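Local atomic coordinates of xylose isomerase domain protein (Alicyclobacillus acidocaldarius subsp. acidocaldarius, PDB entry 3U0H), a protein that is probably an isomerase with the TIM-barrel fold of the xylose isomerase-like family. Residues Arg26-Arg31 with Thr260-Ala265; Pro77-Glu82 with Leu120-Arg125. One frame throughout, in Å; residues are numbered along the deposited sequence.

Contact 1 of 2, residues Arg26-Arg31 with Thr260-Ala265; sequences RETGYR and TGESRA
Thr-28 and Ala-265 bring the two backbones nearest, their CA atoms 6.3 Å apart, where the turn that ends helix 18-27 meets the first turn of helix 261-280. The methyl of Ala-265 points into that turn and is met by both branches of Thr-28, with OG1 3.5 Å and CG2 3.7 Å from its CB. OG1 sits between the backbone N and the carbonyl carbon (chi1 51°), from where it also bonds back to Leu-24 O in the preceding helical turn. CG2 reaches on to Glu-262, 3.8 Å from its CG; the carboxylate of Glu-262 turns to a salt bridge with Arg-266. A Schellman motif closes helix 18-27, with Gly-29 at positive phi as its C-prime residue, and the reversal delivers Tyr-30 alongside Thr-28. The Tyr-30 hydroxyl donates to Ala-265 O at 2.7 Å, tilted 22° from the carbonyl plane, and its ring presents an edge to this oxygen. The facing helix 261-280 opens with a capping box, in which Ser-263 N gives an almost straight bond of 3.0 Å to Thr-260 OG1, while the return bond from Thr-260 N to Ser-263 OG is weak. Pro-6 and Leu-8 of the first barrel strand pack against Tyr-30.

Contact 2 of 2, residues Pro77-Glu82 with Leu120-Arg125; sequences PVFLRE and LARRIR
Arg-122 NH1 is held by a salt bridge to Glu-76 and a hydrogen bond to Gln-126 OE1, and it also touches the ring of Phe-79, 3.8 Å from CE2; NE of the same arginine pairs with Glu-167 of a neighbouring subunit. This guanidinium approaches the ring obliquely, its plane turned 71° from that of the phenyl group. Arg-123 does the opposite and lies flat: its guanidinium is within 5° of parallel to the Phe-79 ring, with centres 4.5 Å apart, an offset stack. The two side chains run past each other in opposite directions, so that Arg-123 CZ lies over CB of Phe-79 while CG of the arginine rests over the CE2-CZ side of the ring, 3.5 Å from CE2. Between them Arg-123 CD makes a CH-pi contact, 3.8 Å above the ring centroid and almost on its normal. With CG anti to the backbone N (chi1 167°), Phe-79 projects its ring across to helix 113-131, and the extended chain of Arg-123 follows the ring face. Arg-123 NH1 donates to Asp-74 O and NH2 forms a salt bridge with Glu-76, which bridges both arginines from the start of helix 76-84 and fixes the rotation of the stacked group. A leucine here has no flat face to offer, and the guanidinium and CD of Arg-123 would probably be left without their stacking and CH-pi partner. Helix 113-131 is thus flanked by helix 76-84 through Phe-79 and by helix 159-169, which receives its Leu-120 and Ile-124.

In the fold
Both contacts belong to the helical layer around one closed eight-stranded parallel barrel, but on opposite sides of the chain's centre, with centres 37 Å apart and nearest atoms about 26 Å apart. Contact 1 pairs helix 18-27 with helix 261-280, the last of the chain, and so joins the two ends of the fold where strand 5-8 lies next to strand 246-249. Contact 2 lies in sequence between the two segments of contact 1 and pairs helices 76-84 and 113-131, which flank helix 86-95 and strand 100-104 in sequence. One contact thus lies where the first and last strands meet, whereas the other ties helices from the first half of the chain, and both come near other subunits.

Contact 1 of 2, residues Arg26-Arg31 with Thr260-Ala265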
ATOM      1  N   ARG A  26     -13.883 -30.619  26.366  1.00 29.75           N
ATOM      2  CA  ARG A  26     -15.193 -30.371  26.993  1.00 33.40           C
ATOM      3  C   ARG A  26     -15.200 -30.962  28.398  1.00 33.78           C
ATOM      4  O   ARG A  26     -15.577 -30.291  29.356  1.00 32.13           O
ATOM      5  CB  ARG A  26     -16.345 -31.048  26.193  1.00 38.89           C
ATOM      6  CG  ARG A  26     -17.792 -30.661  26.601  1.00 42.24           C
ATOM      7  CD  ARG A  26     -18.835 -31.816  26.663  1.00 52.09           C
ATOM      8  NE  ARG A  26     -19.193 -32.505  25.388  1.00 58.13           N
ATOM      9  CZ  ARG A  26     -18.730 -33.707  24.969  1.00 58.59           C
ATOM     10  NH1 ARG A  26     -17.861 -34.414  25.697  1.00 57.96           N
ATOM     11  NH2 ARG A  26     -19.125 -34.213  23.793  1.00 58.14           N
ATOM     12  N   GLU A  27     -14.796 -32.232  28.490  1.00 31.96           N
ATOM     13  CA  GLU A  27     -14.878 -32.989  29.734  1.00 33.53           C
ATOM     14  C   GLU A  27     -14.029 -32.346  30.802  1.00 28.78           C
ATOM     15  O   GLU A  27     -14.419 -32.368  31.953  1.00 25.38           O
ATOM     16  CB  GLU A  27     -14.476 -34.464  29.555  1.00 36.62           C
ATOM     17  CG  GLU A  27     -14.478 -35.296  30.834  1.00 43.33           C
ATOM     18  CD  GLU A  27     -15.846 -35.373  31.517  1.00 50.92           C
ATOM     19  OE1 GLU A  27     -16.836 -35.661  30.804  1.00 60.70           O
ATOM     20  OE2 GLU A  27     -15.945 -35.151  32.758  1.00 52.25           O
ATOM     21  N   THR A  28     -12.885 -31.766  30.436  1.00 24.35           N
ATOM     22  CA  THR A  28     -12.018 -31.169  31.453  1.00 22.87           C
ATOM     23  C   THR A  28     -12.330 -29.666  31.667  1.00 24.06           C
ATOM     24  O   THR A  28     -11.561 -28.975  32.340  1.00 23.38           O
ATOM     25  CB  THR A  28     -10.497 -31.432  31.206  1.00 22.70           C
ATOM     26  OG1 THR A  28     -10.145 -31.075  29.870  1.00 20.73           O
ATOM     27  CG2 THR A  28     -10.095 -32.918  31.475  1.00 19.94           C
ATOM     28  N   GLY A  29     -13.467 -29.184  31.129  1.00 23.12           N
ATOM     29  CA  GLY A  29     -13.966 -27.861  31.412  1.00 23.60           C
ATOM     30  C   GLY A  29     -13.315 -26.722  30.605  1.00 26.78           C
ATOM     31  O   GLY A  29     -13.428 -25.563  31.017  1.00 26.95           O
ATOM     32  N   TYR A  30     -12.614 -27.017  29.497  1.00 23.96           N
ATOM     33  CA  TYR A  30     -12.109 -25.932  28.639  1.00 23.54           C
ATOM     34  C   TYR A  30     -13.177 -25.459  27.653  1.00 27.90           C
ATOM     35  O   TYR A  30     -14.116 -26.205  27.324  1.00 31.40           O
ATOM     36  CB  TYR A  30     -10.926 -26.371  27.806  1.00 21.08           C
ATOM     37  CG  TYR A  30      -9.655 -26.635  28.535  1.00 19.81           C
ATOM     38  CD1 TYR A  30      -9.430 -27.845  29.140  1.00 20.43           C
ATOM     39  CD2 TYR A  30      -8.646 -25.730  28.551  1.00 20.61           C
ATOM     40  CE1 TYR A  30      -8.255 -28.119  29.795  1.00 20.40           C
ATOM     41  CE2 TYR A  30      -7.444 -26.005  29.196  1.00 21.03           C
ATOM     42  CZ  TYR A  30      -7.257 -27.214  29.823  1.00 20.01           C
ATOM     43  OH  TYR A  30      -6.077 -27.529  30.499  1.00 19.90           O
ATOM     44  N   ARG A  31     -13.018 -24.222  27.181  1.00 31.63           N
ATOM     45  CA  ARG A  31     -13.809 -23.652  26.065  1.00 34.35           C
ATOM     46  C   ARG A  31     -12.869 -23.423  24.850  1.00 30.43           C
ATOM     47  O   ARG A  31     -13.175 -23.792  23.722  1.00 28.86           O
ATOM     48  CB  ARG A  31     -14.482 -22.354  26.551  1.00 37.70           C
ATOM     49  CG  ARG A  31     -15.046 -21.422  25.492  1.00 42.36           C
ATOM     50  CD  ARG A  31     -15.501 -20.093  26.129  1.00 50.60           C
ATOM     51  NE  ARG A  31     -15.486 -18.976  25.172  1.00 57.40           N
ATOM     52  CZ  ARG A  31     -15.666 -17.687  25.466  1.00 62.32           C
ATOM     53  NH1 ARG A  31     -15.877 -17.294  26.723  1.00 68.41           N
ATOM     54  NH2 ARG A  31     -15.641 -16.782  24.485  1.00 62.49           N
ATOM     55  N   THR A 260      -2.094 -39.116  33.441  1.00 37.16           N
ATOM     56  CA  THR A 260      -2.977 -39.392  32.270  1.00 33.34           C
ATOM     57  C   THR A 260      -3.297 -38.101  31.466  1.00 34.85           C
ATOM     58  O   THR A 260      -3.122 -36.996  31.977  1.00 34.27           O
ATOM     59  CB  THR A 260      -4.317 -40.008  32.733  1.00 32.82           C
ATOM     60  OG1 THR A 260      -5.201 -38.973  33.209  1.00 30.93           O
ATOM     61  CG2 THR A 260      -4.094 -41.089  33.836  1.00 29.94           C
ATOM     62  N   GLY A 261      -3.780 -38.213  30.230  1.00 34.75           N
ATOM     63  CA  GLY A 261      -4.178 -37.018  29.485  1.00 33.75           C
ATOM     64  C   GLY A 261      -5.199 -36.165  30.263  1.00 34.49           C
ATOM     65  O   GLY A 261      -5.116 -34.898  30.288  1.00 29.33           O
ATOM     66  N   GLU A 262      -6.152 -36.860  30.904  1.00 33.84           N
ATOM     67  CA  GLU A 262      -7.267 -36.222  31.595  1.00 33.73           C
ATOM     68  C   GLU A 262      -6.799 -35.506  32.847  1.00 31.58           C
ATOM     69  O   GLU A 262      -7.137 -34.359  33.056  1.00 30.71           O
ATOM     70  CB  GLU A 262      -8.393 -37.205  31.961  1.00 37.71           C
ATOM     71  CG  GLU A 262      -9.585 -36.477  32.610  1.00 42.21           C
ATOM     72  CD  GLU A 262     -10.769 -37.360  33.017  1.00 47.54           C
ATOM     73  OE1 GLU A 262     -11.285 -37.164  34.143  1.00 48.99           O
ATOM     74  OE2 GLU A 262     -11.215 -38.222  32.223  1.00 50.65           O
ATOM     75  N   SER A 263      -6.054 -36.175  33.707  1.00 31.28           N
ATOM     76  CA  SER A 263      -5.630 -35.504  34.928  1.00 30.40           C
ATOM     77  C   SER A 263      -4.747 -34.306  34.552  1.00 29.05           C
ATOM     78  O   SER A 263      -4.777 -33.298  35.207  1.00 28.90           O
ATOM     79  CB  SER A 263      -4.928 -36.473  35.901  1.00 28.87           C
ATOM     80  OG  SER A 263      -3.664 -36.887  35.389  1.00 30.26           O
ATOM     81  N   ARG A 264      -3.961 -34.405  33.488  1.00 31.07           N
ATOM     82  CA  ARG A 264      -3.091 -33.271  33.082  1.00 30.21           C
ATOM     83  C   ARG A 264      -3.888 -32.068  32.618  1.00 27.36           C
ATOM     84  O   ARG A 264      -3.650 -30.934  33.051  1.00 26.51           O
ATOM     85  CB  ARG A 264      -2.113 -33.667  31.978  1.00 30.90           C
ATOM     86  CG  ARG A 264      -0.920 -34.441  32.502  1.00 31.09           C
ATOM     87  CD  ARG A 264       0.167 -34.618  31.456  1.00 30.24           C
ATOM     88  NE  ARG A 264      -0.278 -35.243  30.189  1.00 32.15           N
ATOM     89  CZ  ARG A 264      -0.229 -36.549  29.885  1.00 35.05           C
ATOM     90  NH1 ARG A 264       0.176 -37.453  30.782  1.00 38.57           N
ATOM     91  NH2 ARG A 264      -0.633 -36.973  28.687  1.00 36.09           N
ATOM     92  N   ALA A 265      -4.840 -32.328  31.739  1.00 25.83           N
ATOM     93  CA  ALA A 265      -5.718 -31.297  31.256  1.00 24.18           C
ATOM     94  C   ALA A 265      -6.387 -30.547  32.415  1.00 24.39           C
ATOM     95  O   ALA A 265      -6.312 -29.319  32.464  1.00 24.58           O
ATOM     96  CB  ALA A 265      -6.748 -31.901  30.301  1.00 24.30           C
TER

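Contact 2 of 2, residues Pro77-Glu82 with Leu120-Arg125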
ATOM      1  N   PRO A  77       7.142 -21.684  -6.473  1.00 26.32           N
ATOM      2  CA  PRO A  77       5.862 -22.128  -7.037  1.00 24.54           C
ATOM      3  C   PRO A  77       4.987 -22.848  -5.986  1.00 24.21           C
ATOM      4  O   PRO A  77       3.784 -22.703  -6.020  1.00 23.26           O
ATOM      5  CB  PRO A  77       6.275 -23.097  -8.146  1.00 24.83           C
ATOM      6  CG  PRO A  77       7.744 -22.847  -8.384  1.00 25.98           C
ATOM      7  CD  PRO A  77       8.266 -22.463  -7.042  1.00 24.65           C
ATOM      8  N   VAL A  78       5.582 -23.602  -5.070  1.00 21.48           N
ATOM      9  CA  VAL A  78       4.783 -24.315  -4.057  1.00 21.69           C
ATOM     10  C   VAL A  78       4.271 -23.304  -3.039  1.00 25.47           C
ATOM     11  O   VAL A  78       3.102 -23.352  -2.636  1.00 29.54           O
ATOM     12  CB  VAL A  78       5.599 -25.453  -3.390  1.00 21.60           C
ATOM     13  CG1 VAL A  78       4.823 -26.119  -2.244  1.00 20.83           C
ATOM     14  CG2 VAL A  78       6.084 -26.483  -4.442  1.00 17.80           C
ATOM     15  N   PHE A  79       5.144 -22.371  -2.641  1.00 25.64           N
ATOM     16  CA  PHE A  79       4.764 -21.336  -1.714  1.00 25.60           C
ATOM     17  C   PHE A  79       3.596 -20.520  -2.269  1.00 24.80           C
ATOM     18  O   PHE A  79       2.595 -20.320  -1.584  1.00 25.61           O
ATOM     19  CB  PHE A  79       5.940 -20.387  -1.333  1.00 23.89           C
ATOM     20  CG  PHE A  79       5.483 -19.157  -0.626  1.00 21.61           C
ATOM     21  CD1 PHE A  79       5.002 -19.248   0.653  1.00 23.08           C
ATOM     22  CD2 PHE A  79       5.425 -17.940  -1.276  1.00 22.53           C
ATOM     23  CE1 PHE A  79       4.511 -18.144   1.312  1.00 23.97           C
ATOM     24  CE2 PHE A  79       4.954 -16.822  -0.622  1.00 24.15           C
ATOM     25  CZ  PHE A  79       4.503 -16.930   0.694  1.00 24.45           C
ATOM     26  N   LEU A  80       3.727 -20.032  -3.486  1.00 23.96           N
ATOM     27  CA  LEU A  80       2.632 -19.244  -4.059  1.00 26.44           C
ATOM     28  C   LEU A  80       1.313 -20.009  -4.109  1.00 25.52           C
ATOM     29  O   LEU A  80       0.222 -19.430  -3.894  1.00 26.31           O
ATOM     30  CB  LEU A  80       2.968 -18.688  -5.438  1.00 24.99           C
ATOM     31  CG  LEU A  80       4.061 -17.592  -5.412  1.00 26.40           C
ATOM     32  CD1 LEU A  80       4.541 -17.198  -6.830  1.00 25.88           C
ATOM     33  CD2 LEU A  80       3.673 -16.355  -4.572  1.00 23.41           C
ATOM     34  N   ARG A  81       1.401 -21.286  -4.365  1.00 25.24           N
ATOM     35  CA  ARG A  81       0.243 -22.148  -4.463  0.50 26.57           C
ATOM     36  C   ARG A  81      -0.418 -22.255  -3.094  1.00 26.19           C
ATOM     37  O   ARG A  81      -1.602 -22.077  -2.926  1.00 26.88           O
ATOM     38  CB  ARG A  81       0.715 -23.519  -4.981  0.50 28.14           C
ATOM     39  CG  ARG A  81      -0.366 -24.573  -5.234  0.50 29.55           C
ATOM     40  CD  ARG A  81       0.245 -25.860  -5.806  0.50 29.05           C
ATOM     41  NE  ARG A  81       1.246 -25.566  -6.839  0.50 30.50           N
ATOM     42  CZ  ARG A  81       2.430 -26.175  -6.941  0.50 29.70           C
ATOM     43  NH1 ARG A  81       2.797 -27.138  -6.079  0.50 27.47           N
ATOM     44  NH2 ARG A  81       3.257 -25.794  -7.894  0.50 29.81           N
ATOM     45  N   GLU A  82       0.395 -22.549  -2.092  1.00 25.32           N
ATOM     46  CA  GLU A  82      -0.136 -22.670  -0.730  1.00 24.40           C
ATOM     47  C   GLU A  82      -0.662 -21.325  -0.203  1.00 24.06           C
ATOM     48  O   GLU A  82      -1.641 -21.288   0.599  1.00 21.73           O
ATOM     49  CB  GLU A  82       0.917 -23.267   0.192  1.00 27.60           C
ATOM     50  CG  GLU A  82       1.332 -24.688  -0.208  1.00 26.60           C
ATOM     51  CD  GLU A  82       0.143 -25.624  -0.164  1.00 30.87           C
ATOM     52  OE1 GLU A  82      -0.609 -25.564   0.837  1.00 31.09           O
ATOM     53  OE2 GLU A  82      -0.077 -26.382  -1.152  1.00 32.96           O
ATOM     54  N   LEU A 120      12.189 -14.203   3.516  1.00 17.78           N
ATOM     55  CA  LEU A 120      11.265 -14.499   4.588  1.00 20.35           C
ATOM     56  C   LEU A 120      10.377 -13.230   4.936  1.00 20.18           C
ATOM     57  O   LEU A 120       9.171 -13.347   5.139  1.00 19.03           O
ATOM     58  CB  LEU A 120      12.011 -15.083   5.793  1.00 18.68           C
ATOM     59  CG  LEU A 120      11.126 -15.473   6.965  1.00 18.85           C
ATOM     60  CD1 LEU A 120      10.300 -16.673   6.607  1.00 18.66           C
ATOM     61  CD2 LEU A 120      11.949 -15.730   8.233  1.00 19.15           C
ATOM     62  N   ALA A 121      10.978 -12.039   4.955  1.00 20.87           N
ATOM     63  CA  ALA A 121      10.242 -10.767   5.199  1.00 20.45           C
ATOM     64  C   ALA A 121       9.136 -10.639   4.168  1.00 19.87           C
ATOM     65  O   ALA A 121       7.973 -10.347   4.499  1.00 21.02           O
ATOM     66  CB  ALA A 121      11.152  -9.533   5.129  1.00 18.04           C
ATOM     67  N   ARG A 122       9.467 -10.897   2.924  1.00 19.90           N
ATOM     68  CA  ARG A 122       8.502 -10.669   1.842  1.00 20.81           C
ATOM     69  C   ARG A 122       7.341 -11.670   1.861  1.00 21.16           C
ATOM     70  O   ARG A 122       6.227 -11.345   1.524  1.00 23.88           O
ATOM     71  CB  ARG A 122       9.209 -10.661   0.489  1.00 20.03           C
ATOM     72  CG  ARG A 122       8.275 -10.479  -0.709  1.00 20.52           C
ATOM     73  CD  ARG A 122       7.816 -11.802  -1.310  1.00 22.12           C
ATOM     74  NE  ARG A 122       8.884 -12.729  -1.730  1.00 21.87           N
ATOM     75  CZ  ARG A 122       8.682 -13.961  -2.221  1.00 23.93           C
ATOM     76  NH1 ARG A 122       7.459 -14.487  -2.324  1.00 23.80           N
ATOM     77  NH2 ARG A 122       9.725 -14.680  -2.617  1.00 25.37           N
ATOM     78  N   ARG A 123       7.609 -12.907   2.224  1.00 21.92           N
ATOM     79  CA  ARG A 123       6.573 -13.960   2.213  1.00 20.33           C
ATOM     80  C   ARG A 123       5.595 -13.841   3.391  1.00 19.68           C
ATOM     81  O   ARG A 123       4.424 -14.178   3.278  1.00 19.61           O
ATOM     82  CB  ARG A 123       7.247 -15.342   2.244  1.00 20.87           C
ATOM     83  CG  ARG A 123       7.913 -15.738   0.945  1.00 22.02           C
ATOM     84  CD  ARG A 123       8.523 -17.126   1.009  1.00 21.03           C
ATOM     85  NE  ARG A 123       8.972 -17.612  -0.281  1.00 20.32           N
ATOM     86  CZ  ARG A 123       9.350 -18.877  -0.516  1.00 21.14           C
ATOM     87  NH1 ARG A 123       9.302 -19.814   0.469  1.00 21.50           N
ATOM     88  NH2 ARG A 123       9.768 -19.225  -1.726  1.00 19.52           N
ATOM     89  N   ILE A 124       6.116 -13.415   4.521  1.00 18.30           N
ATOM     90  CA  ILE A 124       5.325 -13.145   5.716  1.00 18.23           C
ATOM     91  C   ILE A 124       4.415 -11.965   5.457  1.00 18.24           C
ATOM     92  O   ILE A 124       3.265 -11.969   5.887  1.00 19.56           O
ATOM     93  CB  ILE A 124       6.220 -12.883   6.966  1.00 18.11           C
ATOM     94  CG1 ILE A 124       6.967 -14.192   7.356  1.00 18.03           C
ATOM     95  CG2 ILE A 124       5.368 -12.412   8.149  1.00 16.47           C
ATOM     96  CD1 ILE A 124       7.896 -14.140   8.568  1.00 15.54           C
ATOM     97  N   ARG A 125       4.929 -10.970   4.732  1.00 18.69           N
ATOM     98  CA  ARG A 125       4.167  -9.795   4.308  1.00 16.68           C
ATOM     99  C   ARG A 125       3.003 -10.261   3.425  1.00 17.25           C
ATOM    100  O   ARG A 125       1.845  -9.838   3.608  1.00 17.46           O
ATOM    101  CB  ARG A 125       5.083  -8.830   3.540  1.00 16.10           C
ATOM    102  CG  ARG A 125       4.395  -7.620   2.964  1.00 17.50           C
ATOM    103  CD  ARG A 125       5.321  -6.892   1.945  1.00 18.74           C
ATOM    104  NE  ARG A 125       6.627  -6.685   2.536  1.00 20.32           N
ATOM    105  CZ  ARG A 125       7.825  -6.651   1.938  1.00 20.38           C
ATOM    106  NH1 ARG A 125       7.972  -6.762   0.642  1.00 17.32           N
ATOM    107  NH2 ARG A 125       8.906  -6.489   2.730  1.00 20.85           N
TER